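Local coordinates for protein carboxylesterase (Ferroplasma acidiphilum, PDB 3WJ2) that probably hydrolyses carboxylic ester bonds as an alpha/beta-hydrolase carboxylesterase, in an acid-dwelling archaeon, at residues Y70-Y81 and L102-I113; K57-L65 and N128-I137. All coordinates share one frame; numbering follows the deposited sequence.

Contact 1: residues Y70-Y81 and L102-I113; sequences YDDNNAKSAILY and LAKESGVKIISI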
loop_
_atom_site.group_PDB
_atom_site.type_symbol
_atom_site.label_atom_id
_atom_site.label_comp_id
_atom_site.label_asym_id
_atom_site.label_seq_id
_atom_site.Cartn_x
_atom_site.Cartn_y
_atom_site.Cartn_z
ATOM N N TYR B 70 27.807 -21.713 19.106
ATOM C CA TYR B 70 28.846 -20.993 18.312
ATOM C C TYR B 70 29.268 -19.832 19.130
ATOM O O TYR B 70 28.392 -19.030 19.603
ATOM C CB TYR B 70 28.247 -20.434 17.016
ATOM C CG TYR B 70 27.619 -21.447 16.122
ATOM C CD1 TYR B 70 28.336 -22.021 15.062
ATOM C CD2 TYR B 70 26.258 -21.888 16.321
ATOM C CE1 TYR B 70 27.739 -22.914 14.231
ATOM C CE2 TYR B 70 25.678 -22.777 15.535
ATOM C CZ TYR B 70 26.389 -23.322 14.430
ATOM O OH TYR B 70 25.801 -24.201 13.567
ATOM N N ASP B 71 30.583 -19.616 19.341
ATOM C CA ASP B 71 30.965 -18.528 20.217
ATOM C C ASP B 71 32.310 -18.031 19.697
ATOM O O ASP B 71 33.288 -18.804 19.706
ATOM C CB ASP B 71 31.158 -19.055 21.646
ATOM C CG ASP B 71 31.510 -17.984 22.644
ATOM O OD1 ASP B 71 31.510 -16.780 22.290
ATOM O OD2 ASP B 71 31.774 -18.380 23.833
ATOM N N ASP B 72 32.297 -16.844 19.115
ATOM C CA ASP B 72 33.559 -16.288 18.571
ATOM C C ASP B 72 34.256 -15.367 19.539
ATOM O O ASP B 72 35.186 -14.631 19.138
ATOM C CB ASP B 72 33.221 -15.479 17.315
ATOM C CG ASP B 72 34.417 -15.360 16.325
ATOM O OD1 ASP B 72 35.191 -16.313 16.150
ATOM O OD2 ASP B 72 34.529 -14.274 15.687
ATOM N N ASN B 73 33.795 -15.246 20.765
ATOM C CA ASN B 73 34.181 -14.076 21.589
ATOM C C ASN B 73 34.215 -14.380 23.098
ATOM O O ASN B 73 34.086 -13.470 23.904
ATOM C CB ASN B 73 33.195 -12.910 21.218
ATOM C CG ASN B 73 33.635 -11.536 21.700
ATOM O OD1 ASN B 73 34.848 -11.275 21.948
ATOM N ND2 ASN B 73 32.641 -10.615 21.839
ATOM N N ASN B 74 34.363 -15.647 23.464
ATOM C CA ASN B 74 34.167 -16.161 24.834
ATOM C C ASN B 74 33.034 -15.424 25.595
ATOM O O ASN B 74 33.192 -14.906 26.682
ATOM C CB ASN B 74 35.514 -16.128 25.627
ATOM C CG ASN B 74 35.484 -16.994 26.917
ATOM O OD1 ASN B 74 34.803 -18.020 26.994
ATOM N ND2 ASN B 74 36.226 -16.555 27.936
ATOM N N ALA B 75 31.847 -15.314 24.969
ATOM C CA ALA B 75 30.846 -14.403 25.480
ATOM C C ALA B 75 30.138 -14.841 26.725
ATOM O O ALA B 75 29.946 -16.029 26.898
ATOM C CB ALA B 75 29.741 -14.263 24.340
ATOM N N LYS B 76 29.705 -13.881 27.526
ATOM C CA LYS B 76 28.990 -14.105 28.770
ATOM C C LYS B 76 27.514 -14.489 28.514
ATOM O O LYS B 76 26.859 -15.212 29.296
ATOM C CB LYS B 76 28.985 -12.800 29.562
ATOM C CG LYS B 76 28.310 -12.868 30.920
ATOM C CD LYS B 76 28.324 -11.530 31.740
ATOM C CE LYS B 76 28.337 -11.837 33.284
ATOM N NZ LYS B 76 27.744 -10.804 34.199
ATOM N N SER B 77 26.992 -13.905 27.429
ATOM C CA SER B 77 25.487 -13.998 27.177
ATOM C C SER B 77 25.228 -14.796 25.879
ATOM O O SER B 77 26.178 -15.102 25.108
ATOM C CB SER B 77 24.839 -12.603 27.019
ATOM O OG SER B 77 24.917 -11.899 28.258
ATOM N N ALA B 78 23.924 -15.175 25.703
ATOM C CA ALA B 78 23.577 -16.068 24.619
ATOM C C ALA B 78 22.258 -15.721 23.995
ATOM O O ALA B 78 21.347 -15.240 24.699
ATOM C CB ALA B 78 23.474 -17.533 25.087
ATOM N N ILE B 79 22.148 -16.106 22.720
ATOM C CA ILE B 79 20.814 -16.158 22.036
ATOM C C ILE B 79 20.529 -17.617 21.692
ATOM O O ILE B 79 21.366 -18.270 21.083
ATOM C CB ILE B 79 20.918 -15.317 20.780
ATOM C CG1 ILE B 79 21.032 -13.845 21.034
ATOM C CG2 ILE B 79 19.761 -15.642 19.801
ATOM C CD1 ILE B 79 19.854 -13.177 21.804
ATOM N N LEU B 80 19.346 -18.117 22.071
ATOM C CA LEU B 80 18.901 -19.433 21.596
ATOM C C LEU B 80 18.260 -19.174 20.232
ATOM O O LEU B 80 17.343 -18.336 20.151
ATOM C CB LEU B 80 17.930 -20.075 22.561
ATOM C CG LEU B 80 18.400 -19.973 24.020
ATOM C CD1 LEU B 80 17.340 -20.770 24.843
ATOM C CD2 LEU B 80 19.792 -20.458 24.214
ATOM N N TYR B 81 18.712 -19.890 19.209
ATOM C CA TYR B 81 18.263 -19.640 17.816
ATOM C C TYR B 81 17.460 -20.814 17.371
ATOM O O TYR B 81 17.907 -21.991 17.415
ATOM C CB TYR B 81 19.487 -19.436 16.870
ATOM C CG TYR B 81 18.965 -18.815 15.590
ATOM C CD1 TYR B 81 18.854 -17.405 15.538
ATOM C CD2 TYR B 81 18.543 -19.632 14.543
ATOM C CE1 TYR B 81 18.326 -16.795 14.380
ATOM C CE2 TYR B 81 17.935 -18.999 13.380
ATOM C CZ TYR B 81 17.822 -17.607 13.375
ATOM O OH TYR B 81 17.224 -17.004 12.285
ATOM N N LEU B 102 25.879 -15.167 12.305
ATOM C CA LEU B 102 25.364 -14.455 13.461
ATOM C C LEU B 102 26.292 -14.414 14.622
ATOM O O LEU B 102 26.301 -13.436 15.315
ATOM C CB LEU B 102 24.087 -15.133 13.963
ATOM C CG LEU B 102 22.889 -15.129 13.025
ATOM C CD1 LEU B 102 21.643 -15.874 13.753
ATOM C CD2 LEU B 102 22.450 -13.742 12.623
ATOM N N ALA B 103 26.997 -15.510 14.928
ATOM C CA ALA B 103 27.955 -15.462 15.994
ATOM C C ALA B 103 29.115 -14.476 15.781
ATOM O O ALA B 103 29.443 -13.757 16.696
ATOM C CB ALA B 103 28.464 -16.910 16.224
ATOM N N LYS B 104 29.598 -14.441 14.533
ATOM C CA LYS B 104 30.734 -13.577 14.209
ATOM C C LYS B 104 30.296 -12.096 14.339
ATOM O O LYS B 104 30.953 -11.274 14.983
ATOM C CB LYS B 104 31.268 -13.899 12.859
ATOM C CG LYS B 104 32.531 -13.062 12.505
ATOM C CD LYS B 104 33.775 -13.932 12.033
ATOM C CE LYS B 104 34.937 -14.056 13.055
ATOM N NZ LYS B 104 35.941 -15.085 12.666
ATOM N N GLU B 105 29.104 -11.782 13.806
ATOM C CA GLU B 105 28.671 -10.402 13.825
ATOM C C GLU B 105 28.120 -9.864 15.159
ATOM O O GLU B 105 28.229 -8.670 15.469
ATOM C CB GLU B 105 27.601 -10.216 12.733
ATOM C CG GLU B 105 28.128 -10.471 11.301
ATOM C CD GLU B 105 29.222 -9.501 10.879
ATOM O OE1 GLU B 105 29.303 -8.390 11.434
ATOM O OE2 GLU B 105 30.112 -9.937 10.072
ATOM N N SER B 106 27.507 -10.748 15.997
ATOM C CA SER B 106 26.988 -10.335 17.248
ATOM C C SER B 106 28.021 -10.357 18.367
ATOM O O SER B 106 27.877 -9.645 19.304
ATOM C CB SER B 106 25.784 -11.219 17.720
ATOM O OG SER B 106 26.223 -12.588 17.923
ATOM N N GLY B 107 28.989 -11.279 18.244
ATOM C CA GLY B 107 29.893 -11.386 19.411
ATOM C C GLY B 107 29.331 -12.067 20.618
ATOM O O GLY B 107 29.913 -11.985 21.684
ATOM N N VAL B 108 28.188 -12.719 20.492
ATOM C CA VAL B 108 27.583 -13.420 21.657
ATOM C C VAL B 108 27.478 -14.882 21.341
ATOM O O VAL B 108 27.674 -15.288 20.169
ATOM C CB VAL B 108 26.235 -12.838 22.154
ATOM C CG1 VAL B 108 26.309 -11.290 22.425
ATOM C CG2 VAL B 108 25.088 -13.168 21.184
ATOM N N LYS B 109 27.190 -15.752 22.342
ATOM C CA LYS B 109 26.980 -17.178 22.063
ATOM C C LYS B 109 25.660 -17.307 21.255
ATOM O O LYS B 109 24.615 -16.711 21.657
ATOM C CB LYS B 109 26.806 -18.003 23.352
ATOM C CG LYS B 109 28.194 -18.199 24.098
ATOM C CD LYS B 109 27.878 -18.924 25.361
ATOM C CE LYS B 109 29.154 -19.614 26.106
ATOM N NZ LYS B 109 30.343 -18.736 26.156
ATOM N N ILE B 110 25.712 -18.076 20.224
ATOM C CA ILE B 110 24.472 -18.445 19.507
ATOM C C ILE B 110 24.297 -19.978 19.711
ATOM O O ILE B 110 25.204 -20.801 19.351
ATOM C CB ILE B 110 24.636 -18.143 17.943
ATOM C CG1 ILE B 110 24.932 -16.654 17.691
ATOM C CG2 ILE B 110 23.363 -18.587 17.107
ATOM C CD1 ILE B 110 23.856 -15.644 18.215
ATOM N N ILE B 111 23.111 -20.389 20.156
ATOM C CA ILE B 111 22.865 -21.810 20.393
ATOM C C ILE B 111 21.734 -22.199 19.470
ATOM O O ILE B 111 20.554 -21.883 19.719
ATOM C CB ILE B 111 22.518 -22.130 21.888
ATOM C CG1 ILE B 111 23.692 -21.599 22.773
ATOM C CG2 ILE B 111 22.268 -23.677 22.059
ATOM C CD1 ILE B 111 23.395 -21.755 24.319
ATOM N N SER B 112 22.060 -22.945 18.428
ATOM C CA SER B 112 21.073 -23.324 17.421
ATOM C C SER B 112 20.432 -24.625 17.836
ATOM O O SER B 112 21.104 -25.671 18.061
ATOM C CB SER B 112 21.807 -23.401 16.069
ATOM O OG SER B 112 20.900 -23.921 15.085
ATOM N N ILE B 113 19.103 -24.598 18.035
ATOM C CA ILE B 113 18.393 -25.760 18.592
ATOM C C ILE B 113 17.545 -26.488 17.588
ATOM O O ILE B 113 16.786 -25.883 16.802
ATOM C CB ILE B 113 17.504 -25.309 19.780
ATOM C CG1 ILE B 113 18.407 -24.784 20.905
ATOM C CG2 ILE B 113 16.634 -26.450 20.312
ATOM C CD1 ILE B 113 17.675 -23.792 21.806
HETATM O O HOH W 1 22.917 -24.286 12.917
HETATM O O HOH W 2 30.096 -14.985 19.172
HETATM O O HOH W 3 32.790 -11.987 16.924
HETATM O O HOH W 4 37.539 -15.830 15.094
HETATM O O HOH W 5 32.053 -18.920 28.292
HETATM O O HOH W 6 17.933 -24.069 14.969
#
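Lys109 and Asp71 pass each other at a slant, the lysine chain crossing over the carboxylate, with CG and CE near OD2, until a bend at chi4 (44°) brings the ammonium group round. NZ meets Asp71 OD2 at 2.8 Å from above the carboxylate plane, a salt bridge, and also donates to Ala75 O. A long, flexible side chain suits a place where carboxylate and loop carbonyl converge. Asp71 OD1 meanwhile accepts from Ala75 N and Asn73 N, the latter closing an Asx turn. With an alanine at Asp71, the Lys109 ammonium is likely to lose its salt-bridge partner, and the turn through Asn73 and Ala75 the acceptor that ties it down. Asn73 ND2 reaches a lone pair of Gly107 O at 3.1 Å. Ile79 and Tyr81 donate to Lys109 O and Ile111 O and accept from Ile111 N and Ile113 N, a parallel ladder, while Tyr70 and Ile110 form an antiparallel hydrogen-bonded pair. Leu80 and Ile111 lie side by side, CD2 and CD1 3.8 Å apart. On the other face Leu102 CD1 approaches Tyr81 CE1 at 3.5 Å, the side chains nearly perpendicular. Tyr70 turns a ring edge to Ser112 CB, and its OH bonds to Asp96. Strand 109-113 thus lies between parallel strand 78-82 and antiparallel strand 63-71; helix 96-106, link of a beta-alpha-beta crossover, covers the Tyr70 and Tyr81 face, while helix 125-139 packs against Leu80 and Ile113.

Contact 2: residues K57-L65 and N128-I137; sequences KIKLDGRTL and NDAYDSFHYI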
loop_
_atom_site.group_PDB
_atom_site.type_symbol
_atom_site.label_atom_id
_atom_site.label_comp_id
_atom_site.label_asym_id
_atom_site.label_seq_id
_atom_site.Cartn_x
_atom_site.Cartn_y
_atom_site.Cartn_z
ATOM N N LYS B 57 23.585 -32.148 23.759
ATOM C CA LYS B 57 22.256 -32.825 23.786
ATOM C C LYS B 57 21.441 -32.108 24.834
ATOM O O LYS B 57 21.867 -31.959 25.970
ATOM C CB LYS B 57 22.440 -34.311 24.030
ATOM C CG LYS B 57 23.090 -35.098 22.888
ATOM C CD LYS B 57 22.192 -35.279 21.673
ATOM C CE LYS B 57 22.803 -36.356 20.761
ATOM N NZ LYS B 57 22.085 -36.526 19.421
ATOM N N ILE B 58 20.262 -31.621 24.483
ATOM C CA ILE B 58 19.377 -30.930 25.432
ATOM C C ILE B 58 18.400 -31.993 25.869
ATOM O O ILE B 58 17.542 -32.399 25.113
ATOM C CB ILE B 58 18.569 -29.740 24.686
ATOM C CG1 ILE B 58 19.534 -28.751 24.008
ATOM C CG2 ILE B 58 17.711 -28.920 25.659
ATOM C CD1 ILE B 58 20.637 -28.278 24.872
ATOM N N LYS B 59 18.559 -32.438 27.097
ATOM C CA LYS B 59 17.801 -33.608 27.617
ATOM C C LYS B 59 16.481 -33.188 28.234
ATOM O O LYS B 59 16.378 -32.973 29.436
ATOM C CB LYS B 59 18.690 -34.371 28.636
ATOM C CG LYS B 59 18.115 -35.752 28.837
ATOM C CD LYS B 59 18.677 -36.421 30.105
ATOM C CE LYS B 59 18.087 -37.837 30.190
ATOM N NZ LYS B 59 16.776 -37.955 29.370
ATOM N N LEU B 60 15.468 -32.946 27.384
ATOM C CA LEU B 60 14.185 -32.477 27.881
ATOM C C LEU B 60 13.351 -33.722 28.346
ATOM O O LEU B 60 13.792 -34.872 28.174
ATOM C CB LEU B 60 13.434 -31.829 26.689
ATOM C CG LEU B 60 14.201 -30.602 26.131
ATOM C CD1 LEU B 60 13.386 -29.986 25.046
ATOM C CD2 LEU B 60 14.341 -29.550 27.272
ATOM N N ASP B 61 12.211 -33.457 28.932
ATOM C CA ASP B 61 11.313 -34.563 29.350
ATOM C C ASP B 61 10.747 -35.312 28.165
ATOM O O ASP B 61 10.050 -34.719 27.317
ATOM C CB ASP B 61 10.207 -34.032 30.312
ATOM C CG ASP B 61 10.805 -33.420 31.629
ATOM O OD1 ASP B 61 12.080 -33.651 31.873
ATOM O OD2 ASP B 61 9.997 -32.764 32.345
ATOM N N GLY B 62 11.086 -36.610 28.036
ATOM C CA GLY B 62 10.490 -37.342 26.911
ATOM C C GLY B 62 11.197 -37.274 25.576
ATOM O O GLY B 62 10.763 -37.964 24.659
ATOM N N ARG B 63 12.228 -36.403 25.384
ATOM C CA ARG B 63 12.899 -36.311 24.115
ATOM C C ARG B 63 14.172 -35.515 24.325
ATOM O O ARG B 63 14.233 -34.704 25.204
ATOM C CB ARG B 63 11.993 -35.618 23.018
ATOM C CG ARG B 63 11.842 -34.077 23.142
ATOM C CD ARG B 63 10.835 -33.716 24.274
ATOM N NE ARG B 63 10.471 -32.294 24.156
ATOM C CZ ARG B 63 9.904 -31.551 25.107
ATOM N NH1 ARG B 63 9.507 -30.288 24.814
ATOM N NH2 ARG B 63 9.694 -32.033 26.370
ATOM N N THR B 64 15.170 -35.816 23.496
ATOM C CA THR B 64 16.439 -35.083 23.528
ATOM C C THR B 64 16.594 -34.349 22.173
ATOM O O THR B 64 16.269 -34.906 21.103
ATOM C CB THR B 64 17.563 -36.138 23.680
ATOM O OG1 THR B 64 17.374 -36.759 24.970
ATOM C CG2 THR B 64 18.901 -35.491 23.572
ATOM N N LEU B 65 17.043 -33.084 22.255
ATOM C CA LEU B 65 17.239 -32.302 21.040
ATOM C C LEU B 65 18.746 -32.112 20.840
ATOM O O LEU B 65 19.488 -31.862 21.832
ATOM C CB LEU B 65 16.700 -30.878 21.244
ATOM C CG LEU B 65 15.226 -30.911 21.714
ATOM C CD1 LEU B 65 14.731 -29.424 21.799
ATOM C CD2 LEU B 65 14.224 -31.680 20.837
ATOM N N ASN B 128 6.619 -26.703 22.281
ATOM C CA ASN B 128 7.077 -27.171 23.563
ATOM C C ASN B 128 8.605 -27.359 23.574
ATOM O O ASN B 128 9.233 -27.103 24.592
ATOM C CB ASN B 128 6.384 -28.511 23.891
ATOM C CG ASN B 128 4.903 -28.332 24.278
ATOM O OD1 ASN B 128 4.442 -27.207 24.666
ATOM N ND2 ASN B 128 4.142 -29.452 24.178
ATOM N N ASP B 129 9.181 -27.771 22.433
ATOM C CA ASP B 129 10.615 -27.870 22.351
ATOM C C ASP B 129 11.288 -26.497 22.547
ATOM O O ASP B 129 12.333 -26.366 23.220
ATOM C CB ASP B 129 11.027 -28.485 21.029
ATOM C CG ASP B 129 10.656 -29.912 20.904
ATOM O OD1 ASP B 129 10.249 -30.560 21.910
ATOM O OD2 ASP B 129 10.734 -30.454 19.779
ATOM N N ALA B 130 10.767 -25.479 21.900
ATOM C CA ALA B 130 11.285 -24.106 22.017
ATOM C C ALA B 130 11.151 -23.579 23.463
ATOM O O ALA B 130 12.133 -23.142 24.077
ATOM C CB ALA B 130 10.608 -23.181 20.912
ATOM N N TYR B 131 9.934 -23.694 24.045
ATOM C CA TYR B 131 9.733 -23.213 25.397
ATOM C C TYR B 131 10.508 -23.983 26.424
ATOM O O TYR B 131 11.210 -23.371 27.280
ATOM C CB TYR B 131 8.265 -23.355 25.695
ATOM C CG TYR B 131 7.876 -22.945 27.131
ATOM C CD1 TYR B 131 7.597 -21.617 27.429
ATOM C CD2 TYR B 131 7.747 -23.925 28.154
ATOM C CE1 TYR B 131 7.181 -21.228 28.722
ATOM C CE2 TYR B 131 7.303 -23.539 29.472
ATOM C CZ TYR B 131 7.050 -22.199 29.708
ATOM O OH TYR B 131 6.616 -21.748 30.971
ATOM N N ASP B 132 10.471 -25.309 26.286
ATOM C CA ASP B 132 11.217 -26.154 27.235
ATOM C C ASP B 132 12.721 -25.979 27.083
ATOM O O ASP B 132 13.426 -25.963 28.132
ATOM C CB ASP B 132 10.818 -27.622 27.087
ATOM C CG ASP B 132 9.402 -27.890 27.575
ATOM O OD1 ASP B 132 8.772 -27.112 28.379
ATOM O OD2 ASP B 132 8.889 -28.957 27.190
ATOM N N SER B 133 13.251 -25.793 25.837
ATOM C CA SER B 133 14.698 -25.659 25.726
ATOM C C SER B 133 15.176 -24.348 26.341
ATOM O O SER B 133 16.260 -24.267 26.891
ATOM C CB SER B 133 15.257 -25.861 24.271
ATOM O OG SER B 133 14.658 -24.876 23.406
ATOM N N PHE B 134 14.354 -23.239 26.208
ATOM C CA PHE B 134 14.711 -21.980 26.793
ATOM C C PHE B 134 14.832 -22.178 28.316
ATOM O O PHE B 134 15.818 -21.741 28.887
ATOM C CB PHE B 134 13.657 -20.887 26.410
ATOM C CG PHE B 134 13.811 -19.663 27.291
ATOM C CD1 PHE B 134 14.956 -18.863 27.186
ATOM C CD2 PHE B 134 12.887 -19.422 28.340
ATOM C CE1 PHE B 134 15.173 -17.761 28.071
ATOM C CE2 PHE B 134 13.141 -18.332 29.211
ATOM C CZ PHE B 134 14.280 -17.559 29.088
ATOM N N HIS B 135 13.799 -22.804 28.870
ATOM C CA HIS B 135 13.849 -22.942 30.343
ATOM C C HIS B 135 14.931 -23.877 30.772
ATOM O O HIS B 135 15.593 -23.633 31.828
ATOM C CB HIS B 135 12.460 -23.298 30.886
ATOM C CG HIS B 135 11.529 -22.128 30.931
ATOM N ND1 HIS B 135 11.687 -21.060 31.800
ATOM C CD2 HIS B 135 10.511 -21.794 30.104
ATOM C CE1 HIS B 135 10.737 -20.169 31.557
ATOM N NE2 HIS B 135 9.993 -20.600 30.544
ATOM N N TYR B 136 15.203 -24.920 30.007
ATOM C CA TYR B 136 16.315 -25.851 30.351
ATOM C C TYR B 136 17.654 -25.133 30.371
ATOM O O TYR B 136 18.437 -25.263 31.370
ATOM C CB TYR B 136 16.292 -26.996 29.366
ATOM C CG TYR B 136 17.350 -28.088 29.544
ATOM C CD1 TYR B 136 17.022 -29.340 29.992
ATOM C CD2 TYR B 136 18.624 -27.876 29.029
ATOM C CE1 TYR B 136 18.013 -30.353 30.024
ATOM C CE2 TYR B 136 19.589 -28.859 29.047
ATOM C CZ TYR B 136 19.271 -30.100 29.552
ATOM O OH TYR B 136 20.277 -31.123 29.512
ATOM N N ILE B 137 17.959 -24.400 29.296
ATOM C CA ILE B 137 19.217 -23.687 29.251
ATOM C C ILE B 137 19.294 -22.581 30.272
ATOM O O ILE B 137 20.367 -22.369 30.880
ATOM C CB ILE B 137 19.538 -23.204 27.814
ATOM C CG1 ILE B 137 19.674 -24.457 26.952
ATOM C CG2 ILE B 137 20.887 -22.440 27.798
ATOM C CD1 ILE B 137 19.468 -24.199 25.402
HETATM O O HOH W 7 8.162 -31.046 28.799
#
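Asp129 OD1 is gripped side-on by two nitrogens of Arg63: NE at 2.8 Å and NH1 at 3.0 Å from that one oxygen. Both bonds lie close to the guanidinium plane, with NH1 using the anti lone pair. The same NH1 donates to Asp132 OD2 at 2.8 Å, where the two flat groups stand 67° apart; a water joins this oxygen to NH2. Arginine suits the place because its N-H groups fan out in one plane, serving two carboxylates one helical turn apart, while NH2 turns back to Asp61 O within its own hairpin and helps fix the group's rotation. A sharp bend at chi2 (-77°) helps bring the guanidinium over to the helix, and Leu60 CD1 lies over one of its faces, toward the rim. Arg116 extends the network by a salt bridge to Asp129 OD2. At the other end, Tyr136 extends from the helix with CG anti to its backbone N (chi1 -179°), which carries the ring across to the strand. Ile58 CG2 sits over one ring face, 3.9 Å from the centroid, a CH-pi contact that suits a branched aliphatic residue. The phenol OH accepts a weak bond from Lys59 N at 3.2 Å, and Leu60 CD2 packs against CD1 of the ring. This is a beta-hairpin, closed by a type II turn from Leu60 to Arg63, laid across a helix at the edge of an alpha/beta-hydrolase sheet.

How the contacts relate
Contact 1 is the more buried, built mainly of strand-to-strand backbone bonds with aliphatic side chains on the sheet faces; its charged groups gather at the loop end. Contact 2 is partly exposed and joins a hairpin to a helix by a salt-bridge network and one aromatic side chain, without backbone pairing between the two. Both draw on strand 63-71, which contributes its beginning to contact 2 and its end to contact 1. They meet where Leu80 packs on Phe134 and Ile137, and Ile113 on Ser133 and Leu65, with Leu80 CD1 3.5 Å from Phe134 CA. Along the chain, contact 1 is nested within the loop that contact 2 closes.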